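Local coordinates for hemerythrin HHE cation binding domain protein (Mycobacterium kansasii, PDB 6TYJ) that binds zinc and iron ions within a hemerythrin-like helical bundle, its wider cellular role being unsettled, at residues A33-S37 and E38-A42; I84-L87 and S88-L91; L91-P94 and Q95-G99; Q149-G152 and S153-K157. One frame throughout, in Å; residues are numbered along the deposited sequence.

Interaction 1: A33-S37 and E38-A42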
# COMPACT_ATOMS: atom_id res chain seq x y z
N ALA A 33 10.15 17.05 -0.40
CA ALA A 33 11.48 17.08 0.16
C ALA A 33 12.53 17.13 -0.95
O ALA A 33 12.29 16.66 -2.07
CB ALA A 33 11.70 15.85 1.04
N PRO A 34 13.68 17.75 -0.69
CA PRO A 34 14.69 17.88 -1.75
C PRO A 34 15.20 16.50 -2.17
O PRO A 34 15.32 15.59 -1.36
CB PRO A 34 15.79 18.71 -1.07
CG PRO A 34 15.08 19.48 0.02
CD PRO A 34 14.03 18.49 0.53
N VAL A 35 15.52 16.37 -3.47
CA VAL A 35 15.97 15.09 -4.00
C VAL A 35 17.30 14.71 -3.37
O VAL A 35 18.22 15.52 -3.27
CB VAL A 35 16.06 15.13 -5.54
CG1 VAL A 35 16.73 13.88 -6.06
CG2 VAL A 35 14.68 15.18 -6.13
N ASN A 36 17.37 13.47 -2.85
CA ASN A 36 18.56 12.89 -2.23
C ASN A 36 18.83 13.44 -0.84
O ASN A 36 19.91 13.18 -0.28
CB ASN A 36 19.80 13.03 -3.13
CG ASN A 36 20.85 11.94 -2.87
OD1 ASN A 36 20.53 10.84 -2.40
ND2 ASN A 36 22.10 12.24 -3.17
N SER A 37 17.89 14.17 -0.25
CA SER A 37 18.03 14.68 1.10
C SER A 37 17.82 13.56 2.11
O SER A 37 17.17 12.56 1.82
CB SER A 37 17.03 15.81 1.38
OG SER A 37 15.67 15.39 1.24
N GLU A 38 18.44 13.73 3.29
CA GLU A 38 18.20 12.82 4.42
C GLU A 38 16.71 12.64 4.69
O GLU A 38 16.23 11.51 4.95
CB GLU A 38 18.87 13.39 5.67
CG GLU A 38 20.36 13.56 5.58
CD GLU A 38 20.94 14.52 6.62
OE1 GLU A 38 20.18 15.27 7.29
OE2 GLU A 38 22.17 14.54 6.76
N GLU A 39 15.97 13.74 4.67
CA GLU A 39 14.53 13.72 4.92
C GLU A 39 13.81 12.87 3.89
O GLU A 39 12.96 12.05 4.25
CB GLU A 39 13.99 15.15 4.91
CG GLU A 39 12.51 15.21 5.18
CD GLU A 39 11.88 16.59 4.96
OE1 GLU A 39 12.61 17.55 4.61
OE2 GLU A 39 10.64 16.70 5.12
N ARG A 40 14.15 13.03 2.61
CA ARG A 40 13.45 12.28 1.57
C ARG A 40 13.74 10.79 1.69
O ARG A 40 12.85 9.96 1.45
CB ARG A 40 13.81 12.78 0.17
CG ARG A 40 12.78 12.36 -0.88
CD ARG A 40 13.05 13.13 -2.18
NE ARG A 40 12.26 12.62 -3.28
CZ ARG A 40 11.57 13.36 -4.13
NH1 ARG A 40 11.55 14.69 -4.00
NH2 ARG A 40 10.89 12.77 -5.10
N HIS A 41 14.99 10.43 2.00
CA HIS A 41 15.31 9.01 2.15
C HIS A 41 14.55 8.37 3.30
O HIS A 41 14.06 7.24 3.17
CB HIS A 41 16.82 8.82 2.36
CG HIS A 41 17.64 9.01 1.11
ND1 HIS A 41 17.58 8.13 0.05
CD2 HIS A 41 18.53 9.97 0.76
CE1 HIS A 41 18.41 8.54 -0.90
NE2 HIS A 41 19.01 9.64 -0.49
N ALA A 42 14.48 9.05 4.45
CA ALA A 42 13.72 8.48 5.58
C ALA A 42 12.26 8.36 5.23
O ALA A 42 11.64 7.33 5.51
CB ALA A 42 13.90 9.33 6.84

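Interaction 2: I84-L87 and S88-L91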
# COMPACT_ATOMS: atom_id res chain seq x y z
N ILE A 84 4.17 -3.03 -7.61
CA ILE A 84 5.44 -3.67 -7.26
C ILE A 84 6.42 -3.61 -8.43
O ILE A 84 7.62 -3.33 -8.24
CB ILE A 84 5.19 -5.12 -6.78
CG1 ILE A 84 4.41 -5.13 -5.46
CG2 ILE A 84 6.51 -5.84 -6.59
CD1 ILE A 84 3.90 -6.52 -5.09
N ASP A 85 5.94 -3.82 -9.66
CA ASP A 85 6.80 -3.76 -10.83
C ASP A 85 7.36 -2.36 -11.01
O ASP A 85 8.53 -2.18 -11.40
CB ASP A 85 6.05 -4.18 -12.09
CG ASP A 85 6.06 -5.68 -12.31
OD1 ASP A 85 6.55 -6.41 -11.42
OD2 ASP A 85 5.57 -6.13 -13.37
N GLN A 86 6.54 -1.34 -10.77
CA GLN A 86 7.04 0.03 -10.93
C GLN A 86 8.02 0.38 -9.83
O GLN A 86 8.97 1.13 -10.05
CB GLN A 86 5.88 1.02 -10.95
CG GLN A 86 6.25 2.42 -11.39
CD GLN A 86 6.63 2.51 -12.86
OE1 GLN A 86 5.94 1.98 -13.74
NE2 GLN A 86 7.74 3.19 -13.14
N LEU A 87 7.79 -0.13 -8.62
CA LEU A 87 8.73 0.10 -7.54
C LEU A 87 10.10 -0.47 -7.89
O LEU A 87 11.13 0.14 -7.60
CB LEU A 87 8.21 -0.51 -6.23
CG LEU A 87 9.18 -0.40 -5.05
CD1 LEU A 87 9.54 1.04 -4.72
CD2 LEU A 87 8.59 -1.12 -3.82
N SER A 88 10.12 -1.65 -8.54
CA SER A 88 11.40 -2.22 -8.97
C SER A 88 12.13 -1.30 -9.95
O SER A 88 13.35 -1.15 -9.88
CB SER A 88 11.17 -3.60 -9.60
OG SER A 88 10.67 -4.48 -8.62
N VAL A 89 11.39 -0.69 -10.88
CA VAL A 89 12.02 0.25 -11.80
C VAL A 89 12.55 1.46 -11.05
O VAL A 89 13.65 1.95 -11.33
CB VAL A 89 11.05 0.66 -12.92
CG1 VAL A 89 11.71 1.66 -13.86
CG2 VAL A 89 10.59 -0.57 -13.68
N LEU A 90 11.76 1.97 -10.10
CA LEU A 90 12.16 3.16 -9.34
C LEU A 90 13.48 2.92 -8.61
O LEU A 90 14.38 3.76 -8.64
CB LEU A 90 11.07 3.54 -8.33
CG LEU A 90 11.42 4.64 -7.33
CD1 LEU A 90 11.77 5.94 -8.08
CD2 LEU A 90 10.26 4.86 -6.40
N LEU A 91 13.60 1.78 -7.95
CA LEU A 91 14.79 1.48 -7.18
C LEU A 91 16.03 1.29 -8.04
O LEU A 91 17.14 1.33 -7.50
CB LEU A 91 14.55 0.23 -6.33
CG LEU A 91 13.41 0.37 -5.32
CD1 LEU A 91 13.15 -0.94 -4.62
CD2 LEU A 91 13.74 1.48 -4.32

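Interaction 3: L91-P94 and Q95-G99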
# COMPACT_ATOMS: atom_id res chain seq x y z
N LEU A 91 13.60 1.78 -7.95
CA LEU A 91 14.79 1.48 -7.18
C LEU A 91 16.03 1.29 -8.04
O LEU A 91 17.14 1.33 -7.50
CB LEU A 91 14.55 0.23 -6.33
CG LEU A 91 13.41 0.37 -5.32
CD1 LEU A 91 13.15 -0.94 -4.62
CD2 LEU A 91 13.74 1.48 -4.32
N ARG A 92 15.89 1.14 -9.36
CA ARG A 92 17.10 1.09 -10.18
C ARG A 92 17.64 2.47 -10.55
O ARG A 92 18.71 2.55 -11.19
CB ARG A 92 16.83 0.27 -11.44
CG ARG A 92 16.65 -1.21 -11.12
CD ARG A 92 16.74 -2.07 -12.37
NE ARG A 92 15.52 -2.00 -13.17
CZ ARG A 92 14.48 -2.81 -13.00
NH1 ARG A 92 13.41 -2.68 -13.77
NH2 ARG A 92 14.50 -3.75 -12.06
N THR A 93 16.96 3.55 -10.18
CA THR A 93 17.49 4.91 -10.30
C THR A 93 17.57 5.55 -8.92
O THR A 93 16.56 6.05 -8.40
CB THR A 93 16.62 5.76 -11.25
OG1 THR A 93 16.54 5.12 -12.53
CG2 THR A 93 17.23 7.16 -11.44
N PRO A 94 18.75 5.59 -8.30
CA PRO A 94 18.90 6.27 -7.00
C PRO A 94 18.66 7.77 -7.13
O PRO A 94 18.74 8.34 -8.22
CB PRO A 94 20.37 6.01 -6.63
CG PRO A 94 20.83 4.90 -7.53
CD PRO A 94 20.01 4.99 -8.77
N GLN A 95 18.41 8.39 -5.98
CA GLN A 95 18.04 9.81 -5.95
C GLN A 95 19.17 10.71 -6.42
O GLN A 95 18.91 11.84 -6.83
CB GLN A 95 17.59 10.21 -4.54
CG GLN A 95 16.34 9.43 -4.07
CD GLN A 95 15.68 10.01 -2.85
OE1 GLN A 95 15.80 11.20 -2.56
NE2 GLN A 95 14.99 9.16 -2.08
N SER A 96 20.41 10.23 -6.40
CA SER A 96 21.51 11.05 -6.90
C SER A 96 21.54 11.12 -8.42
O SER A 96 22.25 11.98 -8.98
CB SER A 96 22.83 10.49 -6.40
OG SER A 96 22.96 9.14 -6.82
N GLU A 97 20.75 10.25 -9.13
CA GLU A 97 20.88 10.20 -10.59
C GLU A 97 19.93 11.18 -11.27
O GLU A 97 18.84 11.45 -10.76
CB GLU A 97 20.59 8.78 -11.09
CG GLU A 97 21.65 7.78 -10.68
CD GLU A 97 21.68 6.55 -11.57
OE1 GLU A 97 20.70 6.29 -12.30
OE2 GLU A 97 22.70 5.83 -11.52
N PRO A 98 20.31 11.70 -12.44
CA PRO A 98 19.48 12.73 -13.09
C PRO A 98 18.04 12.33 -13.35
O PRO A 98 17.14 13.14 -13.10
CB PRO A 98 20.26 13.02 -14.38
CG PRO A 98 21.71 12.79 -14.01
CD PRO A 98 21.63 11.56 -13.07
N GLY A 99 17.78 11.14 -13.86
CA GLY A 99 16.39 10.78 -14.12
C GLY A 99 15.55 10.33 -12.93
O GLY A 99 14.48 9.73 -13.13
O HOH W 1 19.08 4.22 -13.89

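Interaction 4: Q149-G152 and S153-K157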
# COMPACT_ATOMS: atom_id res chain seq x y z
N GLN A 149 0.60 -5.66 13.79
CA GLN A 149 1.50 -6.81 13.74
C GLN A 149 2.40 -6.74 12.51
O GLN A 149 3.62 -6.96 12.59
CB GLN A 149 0.67 -8.08 13.74
CG GLN A 149 1.47 -9.34 13.48
CD GLN A 149 0.55 -10.45 13.03
OE1 GLN A 149 -0.49 -10.69 13.65
NE2 GLN A 149 0.90 -11.11 11.95
N TYR A 150 1.82 -6.44 11.34
CA TYR A 150 2.63 -6.39 10.13
C TYR A 150 3.61 -5.22 10.16
O TYR A 150 4.72 -5.33 9.63
CB TYR A 150 1.73 -6.26 8.89
CG TYR A 150 0.95 -7.49 8.51
CD1 TYR A 150 1.25 -8.73 9.04
CD2 TYR A 150 -0.06 -7.40 7.56
CE1 TYR A 150 0.52 -9.86 8.67
CE2 TYR A 150 -0.78 -8.50 7.17
CZ TYR A 150 -0.49 -9.72 7.74
OH TYR A 150 -1.22 -10.85 7.38
N ARG A 151 3.24 -4.11 10.78
CA ARG A 151 4.21 -3.03 10.87
C ARG A 151 5.39 -3.44 11.74
O ARG A 151 6.54 -3.11 11.43
CB ARG A 151 3.56 -1.75 11.39
CG ARG A 151 4.51 -0.56 11.25
CD ARG A 151 3.89 0.77 11.69
NE ARG A 151 2.81 1.26 10.83
CZ ARG A 151 1.51 1.22 11.13
NH1 ARG A 151 1.09 0.68 12.28
NH2 ARG A 151 0.63 1.73 10.28
N GLY A 152 5.13 -4.18 12.82
CA GLY A 152 6.22 -4.69 13.64
C GLY A 152 7.17 -5.56 12.86
O GLY A 152 8.39 -5.42 12.96
N SER A 153 6.63 -6.51 12.08
CA SER A 153 7.52 -7.38 11.32
C SER A 153 8.20 -6.65 10.17
O SER A 153 9.36 -6.94 9.87
CB SER A 153 6.77 -8.63 10.84
OG SER A 153 5.63 -8.31 10.07
N ALA A 154 7.52 -5.68 9.55
CA ALA A 154 8.15 -4.88 8.51
C ALA A 154 9.34 -4.11 9.07
O ALA A 154 10.43 -4.10 8.48
CB ALA A 154 7.09 -3.96 7.90
N LEU A 155 9.16 -3.50 10.25
CA LEU A 155 10.25 -2.77 10.89
C LEU A 155 11.40 -3.70 11.24
O LEU A 155 12.57 -3.36 11.03
CB LEU A 155 9.75 -2.09 12.16
CG LEU A 155 8.84 -0.90 11.91
CD1 LEU A 155 8.23 -0.48 13.23
CD2 LEU A 155 9.68 0.20 11.32
N TYR A 156 11.08 -4.86 11.81
CA TYR A 156 12.11 -5.86 12.10
C TYR A 156 12.93 -6.17 10.86
O TYR A 156 14.16 -6.21 10.91
CB TYR A 156 11.46 -7.12 12.66
CG TYR A 156 12.41 -8.25 13.01
CD1 TYR A 156 13.03 -8.30 14.25
CD2 TYR A 156 12.65 -9.26 12.11
CE1 TYR A 156 13.88 -9.36 14.58
CE2 TYR A 156 13.51 -10.31 12.42
CZ TYR A 156 14.12 -10.36 13.65
OH TYR A 156 14.96 -11.40 13.95
N LYS A 157 12.26 -6.37 9.73
CA LYS A 157 12.98 -6.61 8.48
C LYS A 157 13.87 -5.43 8.11
O LYS A 157 15.05 -5.60 7.78
CB LYS A 157 12.00 -6.90 7.35
CG LYS A 157 11.21 -8.16 7.53
CD LYS A 157 10.18 -8.28 6.42
CE LYS A 157 9.33 -9.51 6.62
NZ LYS A 157 8.17 -9.49 5.69
O HOH W 2 3.52 -10.45 10.92

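Interaction 1: A33-S37 and E38-A42
R40 reaches back over the loop to A33 because its CG stands opposite the backbone N (chi1 -161°) and the chain then runs extended to NE. S37 sets OG between its own backbone N and carbonyl carbon (chi1 60°), where it meets R40 N.

These settings bring donors to acceptors. R40 NH1 gives a hydrogen bond of 2.9 Å to A33 O, which lies close to the guanidinium plane, while V35 CG2 sits over one face of that group, 3.8 Å from R40 NH1. On the far side of the turn, H41 NE2 donates to N36 OD1 at 2.7 Å, meeting it at the ring edge; amide and imidazole planes are turned 73° apart. S37 OG accepts from R40 N at 3.1 Å and donates to P34 O at 2.6 Å. Because S37 N also bonds to P34 O, that carbonyl is gripped twice, and the type II turn from P34 to S37 is tied directly to the N-cap of the new helix. R40 CB and CD lie against the P34 carbonyl, with R40 CD 3.4 Å from P34 O, and R40 CB rests against A33 CB.

This is a loop with a type II beta turn and a serine N-cap joining two successive helices: A33 is the first residue after helix 12-32, and S37 is the N-cap of helix 38-65. Helix 100-121 lies against R40, where Y100 bonds to R40 NE and W104 makes a cation-pi contact with the guanidinium, and Q95 of the loop before that helix packs on V35, R40 and H41.

Interaction 2: I84-L87 and S88-L91
L87 and L91, one helical turn apart, meet through their branches because they use different rotamers. In L87 the CG is opposite the backbone N (chi1 176°), whereas in L91 it is opposite the carbonyl carbon (chi1 -61°), which lays it back along the preceding turn. L87 CD1 therefore comes within 4.0 Å of L91 CG, and L91 CG also rests 3.2 Å from L87 O, the carbonyl that accepts the hydrogen bond of L91 N at 3.0 Å. L90 shares the conformation of L87, and its CD2 lies 4.2 Å from L87 CD1, so one methyl of L87 has leucine neighbours at both i+3 and i+4.

The other flank is built differently. Q86 bends at its second torsion (chi2 68°), which carries NE2 forward to 4.2 Å from V89 CB. V89 CG2 packs on D85 O at 3.5 Å. S88 OG turns back along the helix to lie 3.3 Å from I84 O, the acceptor for S88 N.

This is the regular i to i+4 ladder of an alpha-helix, here within helix 70-91, toward its C-terminal part. Its leucine side faces the bundle: L87, L90 and L91 all touch F44 on helix 38-65, and L87 reaches F107 on helix 100-121. L91 also packs on R163 and V167 of helix 163-168, while Q86 and V89 run along helix 100-121 at S106 and E103.

Interaction 3: L91-P94 and Q95-G99
P94 and E97 close a type I beta turn: E97 N donates to P94 O at 2.9 Å, an almost straight bond (165° at the hydrogen) although the donor stands well above the carbonyl plane. Q95 and S96 occupy the corner with helical backbone angles. T93 and P94 before them, and E97 after them, are extended, and G99 takes the N-cap position of the next helix. The chain thus leaves one helix, reverses and enters another.

The side chain of E97 folds back over the first limb of the turn. With CG opposite its carbonyl carbon (chi1 -68°) and the chain extended beyond, the carboxylate end comes against one corner of the proline ring, E97 CD being 3.6 Å from P94 CD. T93 comes in beside it by its methyl, T93 CG2 standing 3.7 Å from both E97 CB and E97 OE1; the same methyl reaches the G99 backbone.

A single water joins the polar groups. It donates to E97 OE1 at 3.1 Å and to R92 O at 3.2 Å, and accepts from T93 OG1 at 3.0 Å, bridging the carboxylate to the carbonyl of R92. The hydroxyl and methyl of T93 thus do separate work, one binding the water and the other packing.

Most of this loop is at the surface, but Q95 is buried: its OE1 bonds to N36 N, and its side chain lies against R40 and H41 of helix 38-65. T93 touches Y100 and E103, so the link between helices 70-91 and 100-121 also rests on the start of the latter.

Interaction 4: Q149-G152 and S153-K157
Q149 and S153 open two successive turns of a regular alpha-helix, part of helix 133-161, and meet through the backbone, S153 N donating to Q149 O at 3.1 Å. A water accepts from Q149 NE2. In one of two conformers of S153 the same water is also within bonding distance of S153 OG, a bridge that remains doubtful while the hydroxyl has two positions.

Y150 comes next, and its carbonyl takes A154 N at 2.8 Å. Its CB points away from the second segment, and the water that accepts from Q149 NE2 lies at the edge of the Y150 ring, in its plane. At its far end Y150 OH bonds to R146, and the ring lies against I53 and R56 of helix 38-65.

R151 O receives L155 N at 2.9 Å, and the leucine folds over that carbonyl: with CG opposite its carbonyl carbon (chi1 -72°), L155 CG rests 3.2 Å from R151 O. L155 CD1 also comes to 4.2 Å from R151 CG, an aliphatic contact at the base of the arginine, whose guanidinium continues to a salt bridge with E50. A154 and L155 touch D52 and I49, so this face of the helix is laid on helix 38-65.

G152 contributes backbone alone. Its carbonyl accepts from Y156 N at 3.0 Å, and Y156 CB lies 3.5 Å from the same G152 O before the phenol turns outwards.

How the interactions relate
The four contacts show how chemistry follows place in a helical bundle. Interactions 2 and 4 are turns within single helices, yet interaction 2 buries leucines between helices while interaction 4 lies at the surface, with mixed polar and apolar side chains. Interactions 1 and 3 are loops between helices, each built on a beta turn, but interaction 1 is closed by direct side-chain bonds and interaction 3 by one backbone bond, packing and a bridging water. These two loops touch through Q95. Interaction 3 continues from interaction 2 through the shared L91. Interaction 4 touches none of the others, though it too rests on helix 38-65.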